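Endoglucanase, family GH5 (Zobellia galactanivorans, PDB 6GL0) hydrolyses hemicellulose, with mixed-linked glucan a probable substrate, and belongs to the TIM-barrel glycoside hydrolases of family 5. Local coordinates at residues 141-146 with 173-178; 145-150 with 191-196; 98-103 with 122-127. The protein carries 1 engineered substitution. All coordinates share one frame; numbering follows the deposited sequence.

How the interactions relate
The three contacts follow neighbouring strands of one TIM barrel, 95-99, 139-142 and 190-193, and each includes residues at the barrel end where the sugar binds. Interactions 1 and 3 are the nearest pair, their centres about 7 Å apart, and both place a strand against a covering helix. Interaction 2 has its centre about 11 Å from that of interaction 1 and about 13 Å from that of interaction 3; it shares Asn145 and Glu146 with the former. Between strands, Asn145 N lies 2.9 Å from Ile100 O, a hydrogen bond that probably sets the glycan-binding asparagine beside His101. All three contacts reach the same bound alpha-glucose, illustrating how strand ends serve a barrel's ligand site.

Interaction 1 of 3, residues 141-146 with 173-178; sequences FETLNE and VSVDAI. With GLC (alpha-D-glucopyranose), chain D.
Strand 139-142 and the turn after it face helix 161-180 at a distance that narrows along the chain: the CA atoms of Phe141 and Ile178 stand 8.9 Å apart, those of Thr143 and Ser174 only 6.2 Å. The wider gap is filled by larger side chains. Ile178 CG2 meets the edge of the Phe141 ring, in its plane, at 3.7 Å from CD2, the two side chains lying alongside one another and pointing opposite ways. At the narrow place Thr143 does the touching with its methyl group, CG2, which packs 3.6 Å from Ser174 CB and also reaches Ile178 CD1. With chi1 at 44°, OG1 is tucked over the backbone, and CG2, anti to the carbonyl carbon, points to the helix. The hydroxyls find polar partners along the helix instead, Thr143 OG1 at His171 ND1 and Ser174 OG at Tyr170 O.

Beyond the turn the chain enters the glycan pocket. Asn145 ND2 donates to O2 of the alpha-glucose over 2.9 Å in a nearly straight bond (164°), and Arg57 holds the other end of the amide through OD1. Glu146 OE2 lies 3.3 Å from the sugar's C1 and is hydrogen-bonded to His221. Exchanging Glu146 for an alanine would probably leave His221 without this partner and open a gap beside C1. The chemistry is thus divided: the helix grips the strand end by apolar contact, leaving polar groups of the following residues to meet the sugar.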
loop_
_atom_site.group_PDB
_atom_site.type_symbol
_atom_site.label_atom_id
_atom_site.label_comp_id
_atom_site.label_asym_id
_atom_site.label_seq_id
_atom_site.Cartn_x
_atom_site.Cartn_y
_atom_site.Cartn_z
ATOM N N PHE A 141 -19.825 14.884 13.086
ATOM C CA PHE A 141 -20.003 14.252 14.371
ATOM C C PHE A 141 -18.925 13.185 14.577
ATOM O O PHE A 141 -18.620 12.403 13.651
ATOM C CB PHE A 141 -21.358 13.549 14.540
ATOM C CG PHE A 141 -22.558 14.448 14.468
ATOM C CD1 PHE A 141 -22.541 15.741 14.950
ATOM C CD2 PHE A 141 -23.742 13.954 13.930
ATOM C CE1 PHE A 141 -23.682 16.545 14.873
ATOM C CE2 PHE A 141 -24.883 14.758 13.852
ATOM C CZ PHE A 141 -24.850 16.045 14.329
ATOM N N GLU A 142 -18.390 13.156 15.808
ATOM C CA GLU A 142 -17.519 12.086 16.267
ATOM C C GLU A 142 -18.228 11.384 17.433
ATOM O O GLU A 142 -18.487 12.011 18.448
ATOM C CB GLU A 142 -16.207 12.706 16.682
ATOM C CG GLU A 142 -15.180 11.738 17.223
ATOM C CD GLU A 142 -13.966 12.466 17.788
ATOM O OE1 GLU A 142 -13.420 13.333 17.115
ATOM O OE2 GLU A 142 -13.544 12.169 18.935
ATOM N N THR A 143 -18.537 10.096 17.270
ATOM C CA THR A 143 -19.447 9.406 18.162
ATOM C C THR A 143 -18.910 9.234 19.586
ATOM O O THR A 143 -19.608 9.554 20.521
ATOM C CB THR A 143 -19.925 8.056 17.554
ATOM O OG1 THR A 143 -18.846 7.342 16.962
ATOM C CG2 THR A 143 -20.973 8.330 16.457
ATOM N N LEU A 144 -17.658 8.786 19.724
ATOM C CA LEU A 144 -17.004 8.564 21.010
ATOM C C LEU A 144 -15.501 8.889 20.946
ATOM O O LEU A 144 -14.803 8.419 20.056
ATOM C CB LEU A 144 -17.131 7.109 21.424
ATOM C CG LEU A 144 -18.536 6.538 21.525
ATOM C CD1 LEU A 144 -18.488 5.033 21.610
ATOM C CD2 LEU A 144 -19.255 7.117 22.748
ATOM N N ASN A 145 -15.017 9.657 21.926
ATOM C CA ASN A 145 -13.665 10.169 21.928
ATOM C C ASN A 145 -12.639 9.055 21.998
ATOM O O ASN A 145 -11.921 8.818 21.030
ATOM C CB ASN A 145 -13.446 11.201 23.071
ATOM C CG ASN A 145 -11.991 11.634 23.215
ATOM O OD1 ASN A 145 -11.350 11.978 22.229
ATOM N ND2 ASN A 145 -11.469 11.646 24.439
ATOM N N GLU A 146 -12.521 8.474 23.184
ATOM C CA GLU A 146 -11.584 7.408 23.500
ATOM C C GLU A 146 -12.300 6.344 24.357
ATOM O O GLU A 146 -11.943 6.138 25.505
ATOM C CB GLU A 146 -10.351 8.002 24.198
ATOM C CG GLU A 146 -9.557 8.934 23.289
ATOM C CD GLU A 146 -8.230 9.397 23.881
ATOM O OE1 GLU A 146 -8.050 9.325 25.123
ATOM O OE2 GLU A 146 -7.353 9.825 23.096
ATOM N N VAL A 173 -24.902 1.733 17.781
ATOM C CA VAL A 173 -26.088 2.440 18.292
ATOM C C VAL A 173 -26.023 3.948 18.023
ATOM O O VAL A 173 -27.038 4.557 17.694
ATOM C CB VAL A 173 -26.293 2.096 19.781
ATOM C CG1 VAL A 173 -27.289 3.007 20.420
ATOM C CG2 VAL A 173 -26.775 0.652 19.899
ATOM N N SER A 174 -24.826 4.530 18.124
ATOM C CA SER A 174 -24.670 5.984 17.961
ATOM C C SER A 174 -24.874 6.394 16.518
ATOM O O SER A 174 -25.609 7.324 16.236
ATOM C CB SER A 174 -23.290 6.441 18.477
ATOM O OG SER A 174 -23.067 6.007 19.829
ATOM N N VAL A 175 -24.195 5.695 15.609
ATOM C CA VAL A 175 -24.348 5.929 14.161
ATOM C C VAL A 175 -25.819 5.793 13.726
ATOM O O VAL A 175 -26.326 6.687 13.058
ATOM C CB VAL A 175 -23.473 4.980 13.318
ATOM C CG1 VAL A 175 -23.856 5.062 11.828
ATOM C CG2 VAL A 175 -21.994 5.332 13.482
ATOM N N ASP A 176 -26.468 4.696 14.126
ATOM C CA ASP A 176 -27.909 4.440 13.815
ATOM C C ASP A 176 -28.825 5.538 14.340
ATOM O O ASP A 176 -29.661 6.035 13.596
ATOM C CB ASP A 176 -28.379 3.056 14.327
ATOM C CG ASP A 176 -27.769 1.883 13.525
ATOM O OD1 ASP A 176 -27.475 2.055 12.314
ATOM O OD2 ASP A 176 -27.591 0.783 14.090
ATOM N N ALA A 177 -28.610 5.954 15.592
ATOM C CA ALA A 177 -29.347 7.089 16.164
ATOM C C ALA A 177 -29.179 8.393 15.382
ATOM O O ALA A 177 -30.128 9.175 15.262
ATOM C CB ALA A 177 -28.943 7.303 17.616
ATOM N N ILE A 178 -27.982 8.633 14.855
ATOM C CA ILE A 178 -27.731 9.851 14.087
ATOM C C ILE A 178 -28.441 9.778 12.739
ATOM O O ILE A 178 -29.128 10.728 12.323
ATOM C CB ILE A 178 -26.215 10.125 13.878
ATOM C CG1 ILE A 178 -25.579 10.611 15.173
ATOM C CG2 ILE A 178 -25.970 11.176 12.798
ATOM C CD1 ILE A 178 -24.080 10.386 15.211
HETATM C C1 GLC D . -6.549 12.575 24.728
HETATM C C2 GLC D . -7.779 13.038 25.520
HETATM C C3 GLC D . -7.634 14.452 26.049
HETATM C C4 GLC D . -6.329 14.557 26.808
HETATM C C5 GLC D . -5.212 14.218 25.843
HETATM C C6 GLC D . -3.812 14.302 26.440
HETATM O O1 GLC D . -6.454 13.147 23.418
HETATM O O2 GLC D . -8.894 12.953 24.628
HETATM O O3 GLC D . -8.736 14.751 26.886
HETATM O O4 GLC D . -6.150 15.872 27.299
HETATM O O5 GLC D . -5.405 12.880 25.455
HETATM O O6 GLC D . -3.725 13.412 27.537
#

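Interaction 2 of 3, residues 145-150 with 191-196; sequences NEPRHK and MVSTYA. With GLC (alpha-D-glucopyranose), chain D.
Asn145, Glu146 and Pro147 form the Asn-Glu-Pro sequence at the end of the fourth barrel strand, a signature of family 5 glycoside hydrolases, and here its last two residues rest on the turn that follows the fifth strand. The backbones come very close, Glu146 CA and Ala196 CA being 3.8 Å apart. Pro147 O takes a short hydrogen bond of 2.7 Å from Ala196 N, bent to 150° at the hydrogen. The same oxygen lies over one face of the Tyr195 ring, displaced toward its rim. Ala196 has the left-handed backbone conformation, and its carbonyl oxygen turns to Glu146, 3.6 Å from CG in the stem of the carboxylate side chain.

Tyr195 has its ring swung anti to the backbone N (chi1 -175°), which brings it alongside the backbone of 147-149. Arg148 comes obliquely to the ring's phenolic end, its CB 3.6 Å from CZ. Just beyond, Tyr195 OH receives the N-H of His149 at 2.9 Å in a nearly straight bond; the phenol oxygen thus satisfies a backbone donor of the loop. The Arg148 side chain, extended from CG to NE, returns a bond to its own segment: NH1 donates to Glu146 O at 2.9 Å with that oxygen lying in the guanidinium plane, and Glu104 and Glu155 add salt bridges.

On the strand side, Pro147 CD packs 3.4 Å from Ser193 OG, which is also hydrogen-bonded to Leu144 O and to His171 NE2. The position of Glu146 after strand four is consistent with that of the general acid/base in family 5 enzymes, an arrangement typical of this TIM-barrel active site.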
loop_
_atom_site.group_PDB
_atom_site.type_symbol
_atom_site.label_atom_id
_atom_site.label_comp_id
_atom_site.label_asym_id
_atom_site.label_seq_id
_atom_site.Cartn_x
_atom_site.Cartn_y
_atom_site.Cartn_z
ATOM N N ASN A 145 -15.017 9.657 21.926
ATOM C CA ASN A 145 -13.665 10.169 21.928
ATOM C C ASN A 145 -12.639 9.055 21.998
ATOM O O ASN A 145 -11.921 8.818 21.030
ATOM C CB ASN A 145 -13.446 11.201 23.071
ATOM C CG ASN A 145 -11.991 11.634 23.215
ATOM O OD1 ASN A 145 -11.350 11.978 22.229
ATOM N ND2 ASN A 145 -11.469 11.646 24.439
ATOM N N GLU A 146 -12.521 8.474 23.184
ATOM C CA GLU A 146 -11.584 7.408 23.500
ATOM C C GLU A 146 -12.300 6.344 24.357
ATOM O O GLU A 146 -11.943 6.138 25.505
ATOM C CB GLU A 146 -10.351 8.002 24.198
ATOM C CG GLU A 146 -9.557 8.934 23.289
ATOM C CD GLU A 146 -8.230 9.397 23.881
ATOM O OE1 GLU A 146 -8.050 9.325 25.123
ATOM O OE2 GLU A 146 -7.353 9.825 23.096
ATOM N N PRO A 147 -13.349 5.720 23.812
ATOM C CA PRO A 147 -14.176 4.799 24.598
ATOM C C PRO A 147 -13.391 3.595 25.058
ATOM O O PRO A 147 -12.602 3.025 24.297
ATOM C CB PRO A 147 -15.314 4.422 23.645
ATOM C CG PRO A 147 -14.709 4.554 22.303
ATOM C CD PRO A 147 -13.670 5.640 22.374
ATOM N N ARG A 148 -13.537 3.287 26.340
ATOM C CA ARG A 148 -12.669 2.357 27.044
ATOM C C ARG A 148 -13.198 2.091 28.440
ATOM O O ARG A 148 -14.140 2.766 28.909
ATOM C CB ARG A 148 -11.228 2.877 27.145
ATOM C CG ARG A 148 -11.072 4.075 28.080
ATOM C CD ARG A 148 -9.766 4.796 27.882
ATOM N NE ARG A 148 -9.582 5.835 28.884
ATOM C CZ ARG A 148 -10.128 7.055 28.856
ATOM N NH1 ARG A 148 -10.925 7.440 27.885
ATOM N NH2 ARG A 148 -9.857 7.895 29.836
ATOM N N HIS A 149 -12.579 1.108 29.079
ATOM C CA HIS A 149 -12.864 0.739 30.466
ATOM C C HIS A 149 -11.770 1.394 31.327
ATOM O O HIS A 149 -10.660 0.874 31.437
ATOM C CB HIS A 149 -12.846 -0.817 30.615
ATOM C CG HIS A 149 -13.542 -1.337 31.844
ATOM N ND1 HIS A 149 -14.005 -2.633 31.946
ATOM C CD2 HIS A 149 -13.885 -0.732 33.003
ATOM C CE1 HIS A 149 -14.601 -2.801 33.109
ATOM N NE2 HIS A 149 -14.542 -1.663 33.773
ATOM N N LYS A 150 -12.093 2.523 31.942
ATOM C CA LYS A 150 -11.158 3.215 32.833
ATOM C C LYS A 150 -10.737 2.349 34.020
ATOM O O LYS A 150 -11.576 1.746 34.657
ATOM C CB LYS A 150 -11.799 4.458 33.412
ATOM C CG LYS A 150 -12.074 5.578 32.433
ATOM C CD LYS A 150 -12.519 6.840 33.185
ATOM C CE LYS A 150 -11.454 7.295 34.181
ATOM N NZ LYS A 150 -11.399 8.764 34.342
ATOM N N MET A 191 -17.100 10.539 12.353
ATOM C CA MET A 191 -15.825 9.950 12.788
ATOM C C MET A 191 -16.060 8.860 13.876
ATOM O O MET A 191 -16.609 9.144 14.941
ATOM C CB MET A 191 -14.905 11.058 13.308
ATOM C CG MET A 191 -14.303 11.902 12.206
ATOM S SD MET A 191 -13.619 13.497 12.719
ATOM C CE MET A 191 -12.381 12.952 13.931
ATOM N N VAL A 192 -15.658 7.624 13.580
ATOM C CA VAL A 192 -15.829 6.471 14.435
ATOM C C VAL A 192 -14.451 5.949 14.872
ATOM O O VAL A 192 -13.609 5.537 14.038
ATOM C CB VAL A 192 -16.612 5.384 13.686
ATOM C CG1 VAL A 192 -16.640 4.061 14.439
ATOM C CG2 VAL A 192 -18.024 5.869 13.388
ATOM N N SER A 193 -14.229 5.908 16.183
ATOM C CA SER A 193 -12.958 5.478 16.756
ATOM C C SER A 193 -12.818 3.987 17.028
ATOM O O SER A 193 -13.779 3.250 17.229
ATOM C CB SER A 193 -12.715 6.213 18.063
ATOM O OG SER A 193 -13.775 5.960 18.989
ATOM N N THR A 194 -11.575 3.559 17.029
ATOM C CA THR A 194 -11.163 2.321 17.626
ATOM C C THR A 194 -11.337 2.412 19.165
ATOM O O THR A 194 -11.576 3.492 19.702
ATOM C CB THR A 194 -9.678 2.002 17.295
ATOM O OG1 THR A 194 -8.817 3.091 17.694
ATOM C CG2 THR A 194 -9.497 1.699 15.815
ATOM N N TYR A 195 -11.203 1.279 19.845
ATOM C CA TYR A 195 -11.129 1.262 21.292
ATOM C C TYR A 195 -10.040 2.244 21.758
ATOM O O TYR A 195 -8.896 2.203 21.296
ATOM C CB TYR A 195 -10.835 -0.131 21.816
ATOM C CG TYR A 195 -10.848 -0.293 23.343
ATOM C CD1 TYR A 195 -9.734 0.010 24.116
ATOM C CD2 TYR A 195 -11.986 -0.756 23.997
ATOM C CE1 TYR A 195 -9.767 -0.117 25.496
ATOM C CE2 TYR A 195 -12.018 -0.898 25.375
ATOM C CZ TYR A 195 -10.896 -0.587 26.128
ATOM O OH TYR A 195 -10.917 -0.739 27.505
ATOM N N ALA A 196 -10.450 3.146 22.639
ATOM C CA ALA A 196 -9.608 4.211 23.176
ATOM C C ALA A 196 -8.931 5.096 22.137
ATOM O O ALA A 196 -7.987 5.817 22.480
ATOM C CB ALA A 196 -8.566 3.624 24.128
HETATM C C1 GLC D . -6.549 12.575 24.728
HETATM C C2 GLC D . -7.779 13.038 25.520
HETATM C C3 GLC D . -7.634 14.452 26.049
HETATM C C4 GLC D . -6.329 14.557 26.808
HETATM C C5 GLC D . -5.212 14.218 25.843
HETATM C C6 GLC D . -3.812 14.302 26.440
HETATM O O1 GLC D . -6.454 13.147 23.418
HETATM O O2 GLC D . -8.894 12.953 24.628
HETATM O O3 GLC D . -8.736 14.751 26.886
HETATM O O4 GLC D . -6.150 15.872 27.299
HETATM O O5 GLC D . -5.405 12.880 25.455
HETATM O O6 GLC D . -3.725 13.412 27.537
#

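Interaction 3 of 3, residues 98-103 with 122-127; sequences INIHHD and SKVWTQ. With GLC (alpha-D-glucopyranose), chain D; BGC (beta-D-glucopyranose), chain B.
Ile100 meets Trp125 with the tip of its side chain: CD1 comes to 3.2 Å from NE1, a tight approach, reaching the indole obliquely. Extended at its end (chi2 -178°), the side chain also brings CD1 to 4.3 Å from Val124 CG1. Farther along the indole, Ile98 O lies at the edge of the six-membered ring, 4.0 Å from CH2. Trp125 NE1 is hydrogen-bonded to Thr143 O, which probably limits its rotation, and Ser174 and Ile178 of helix 161-180 also touch this side chain.

The contact belongs to a beta-alpha-beta unit of the TIM barrel, in which helix 114-131 links strand 95-99 to the adjacent parallel strand 139-142. Past Ile100 the segment turns into the glycan pocket. There His101 NE2 shares a hydrogen bond of 3.0 Å with O3 of the alpha-glucose, and His102 CE1 comes close to the same oxygen. The imidazole of His101 is positioned from behind: Asn99 ND2 donates to its ND1 at 3.1 Å, nearly straight (170°) and close to the planes of both ring and amide. Asn99 is steadied in turn by Val60 N at OD1 and by Glu142 OE2 at ND2.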
loop_
_atom_site.group_PDB
_atom_site.type_symbol
_atom_site.label_atom_id
_atom_site.label_comp_id
_atom_site.label_asym_id
_atom_site.label_seq_id
_atom_site.Cartn_x
_atom_site.Cartn_y
_atom_site.Cartn_z
ATOM N N ILE A 98 -17.831 17.866 16.473
ATOM C CA ILE A 98 -18.463 17.774 17.783
ATOM C C ILE A 98 -18.474 16.317 18.208
ATOM O O ILE A 98 -18.890 15.452 17.440
ATOM C CB ILE A 98 -19.920 18.285 17.734
ATOM C CG1 ILE A 98 -19.884 19.787 17.480
ATOM C CG2 ILE A 98 -20.633 18.045 19.052
ATOM C CD1 ILE A 98 -21.254 20.406 17.251
ATOM N N ASN A 99 -18.068 16.067 19.450
ATOM C CA ASN A 99 -18.027 14.714 19.979
ATOM C C ASN A 99 -18.713 14.482 21.323
ATOM O O ASN A 99 -19.333 15.400 21.886
ATOM C CB ASN A 99 -16.568 14.216 19.984
ATOM C CG ASN A 99 -15.763 14.661 21.186
ATOM O OD1 ASN A 99 -16.231 15.390 22.078
ATOM N ND2 ASN A 99 -14.523 14.181 21.228
ATOM N N ILE A 100 -18.618 13.214 21.781
ATOM C CA ILE A 100 -18.790 12.832 23.173
ATOM C C ILE A 100 -17.384 12.529 23.722
ATOM O O ILE A 100 -16.697 11.619 23.194
ATOM C CB ILE A 100 -19.702 11.610 23.308
ATOM C CG1 ILE A 100 -21.127 11.956 22.911
ATOM C CG2 ILE A 100 -19.676 11.063 24.751
ATOM C CD1 ILE A 100 -22.101 10.799 23.069
ATOM N N HIS A 101 -16.975 13.283 24.763
ATOM C CA HIS A 101 -15.590 13.303 25.255
ATOM C C HIS A 101 -15.445 12.552 26.596
ATOM O O HIS A 101 -15.437 11.321 26.552
ATOM C CB HIS A 101 -15.002 14.715 25.291
ATOM C CG HIS A 101 -13.523 14.746 25.126
ATOM N ND1 HIS A 101 -12.912 14.703 23.884
ATOM C CD2 HIS A 101 -12.522 14.849 26.034
ATOM C CE1 HIS A 101 -11.599 14.755 24.040
ATOM N NE2 HIS A 101 -11.334 14.872 25.331
ATOM N N HIS A 102 -15.305 13.227 27.757
ATOM C CA HIS A 102 -14.934 12.527 29.008
ATOM C C HIS A 102 -16.188 11.985 29.710
ATOM O O HIS A 102 -16.450 12.328 30.870
ATOM C CB HIS A 102 -14.205 13.441 30.000
ATOM C CG HIS A 102 -12.866 13.887 29.570
ATOM N ND1 HIS A 102 -11.901 13.005 29.107
ATOM C CD2 HIS A 102 -12.294 15.116 29.588
ATOM C CE1 HIS A 102 -10.803 13.678 28.851
ATOM N NE2 HIS A 102 -11.008 14.967 29.149
ATOM N N ASP A 103 -16.897 11.102 29.019
ATOM C CA ASP A 103 -18.176 10.548 29.417
ATOM C C ASP A 103 -18.107 9.030 29.679
ATOM O O ASP A 103 -19.140 8.325 29.713
ATOM C CB ASP A 103 -19.215 10.867 28.329
ATOM C CG ASP A 103 -19.712 12.302 28.404
ATOM O OD1 ASP A 103 -20.320 12.641 29.438
ATOM O OD2 ASP A 103 -19.502 13.093 27.461
ATOM N N SER A 122 -28.007 6.072 22.698
ATOM C CA SER A 122 -29.026 6.270 21.664
ATOM C C SER A 122 -29.861 7.523 21.892
ATOM O O SER A 122 -30.081 8.320 20.999
ATOM C CB SER A 122 -29.935 5.057 21.583
ATOM O OG SER A 122 -30.792 5.242 20.477
ATOM N N LYS A 123 -30.331 7.708 23.108
ATOM C CA LYS A 123 -31.105 8.898 23.432
ATOM C C LYS A 123 -30.287 10.185 23.391
ATOM O O LYS A 123 -30.773 11.196 22.932
ATOM C CB LYS A 123 -31.759 8.734 24.792
ATOM C CG LYS A 123 -32.868 7.714 24.831
ATOM C CD LYS A 123 -33.218 7.376 26.263
ATOM C CE LYS A 123 -34.671 6.943 26.400
ATOM N NZ LYS A 123 -34.840 5.476 26.414
ATOM N N VAL A 124 -29.049 10.145 23.892
ATOM C CA VAL A 124 -28.155 11.318 23.874
ATOM C C VAL A 124 -27.761 11.703 22.451
ATOM O O VAL A 124 -27.841 12.885 22.075
ATOM C CB VAL A 124 -26.920 11.130 24.803
ATOM C CG1 VAL A 124 -25.871 12.211 24.591
ATOM C CG2 VAL A 124 -27.353 11.122 26.255
ATOM N N TRP A 125 -27.335 10.742 21.640
ATOM C CA TRP A 125 -26.921 11.103 20.252
ATOM C C TRP A 125 -28.113 11.571 19.423
ATOM O O TRP A 125 -27.977 12.488 18.590
ATOM C CB TRP A 125 -26.114 9.988 19.539
ATOM C CG TRP A 125 -24.643 10.255 19.563
ATOM C CD1 TRP A 125 -23.676 9.519 20.183
ATOM C CD2 TRP A 125 -23.990 11.378 18.985
ATOM N NE1 TRP A 125 -22.436 10.120 20.010
ATOM C CE2 TRP A 125 -22.606 11.269 19.291
ATOM C CE3 TRP A 125 -24.434 12.466 18.235
ATOM C CZ2 TRP A 125 -21.679 12.198 18.880
ATOM C CZ3 TRP A 125 -23.519 13.403 17.834
ATOM C CH2 TRP A 125 -22.137 13.264 18.160
ATOM N N THR A 126 -29.285 10.987 19.683
ATOM C CA THR A 126 -30.535 11.494 19.057
ATOM C C THR A 126 -30.715 13.005 19.320
ATOM O O THR A 126 -31.030 13.763 18.414
ATOM C CB THR A 126 -31.780 10.706 19.539
ATOM O OG1 THR A 126 -31.687 9.317 19.147
ATOM C CG2 THR A 126 -33.111 11.328 18.956
ATOM N N GLN A 127 -30.501 13.439 20.556
ATOM C CA GLN A 127 -30.715 14.850 20.896
ATOM C C GLN A 127 -29.646 15.774 20.326
ATOM O O GLN A 127 -29.965 16.876 19.855
ATOM C CB GLN A 127 -30.792 15.047 22.408
ATOM C CG GLN A 127 -32.015 14.415 23.086
ATOM C CD GLN A 127 -31.885 14.501 24.593
ATOM O OE1 GLN A 127 -31.962 15.598 25.179
ATOM N NE2 GLN A 127 -31.589 13.365 25.229
HETATM C C1 GLC D . -6.549 12.575 24.728
HETATM C C2 GLC D . -7.779 13.038 25.520
HETATM C C3 GLC D . -7.634 14.452 26.049
HETATM C C4 GLC D . -6.329 14.557 26.808
HETATM C C5 GLC D . -5.212 14.218 25.843
HETATM C C6 GLC D . -3.812 14.302 26.440
HETATM O O1 GLC D . -6.454 13.147 23.418
HETATM O O2 GLC D . -8.894 12.953 24.628
HETATM O O3 GLC D . -8.736 14.751 26.886
HETATM O O4 GLC D . -6.150 15.872 27.299
HETATM O O5 GLC D . -5.405 12.880 25.455
HETATM O O6 GLC D . -3.725 13.412 27.537
HETATM C C2 BGC B . -5.502 17.356 28.998
HETATM C C3 BGC B . -5.217 17.468 30.484
HETATM C C4 BGC B . -6.369 16.955 31.323
HETATM C C5 BGC B . -6.739 15.579 30.823
HETATM C C6 BGC B . -7.997 15.057 31.486
HETATM C C1 BGC B . -5.826 15.914 28.675
HETATM O O2 BGC B . -4.368 17.766 28.273
HETATM O O3 BGC B . -4.886 18.805 30.776
HETATM O O4 BGC B . -5.951 16.831 32.682
HETATM O O5 BGC B . -6.927 15.516 29.429
HETATM O O6 BGC B . -8.044 13.636 31.374
#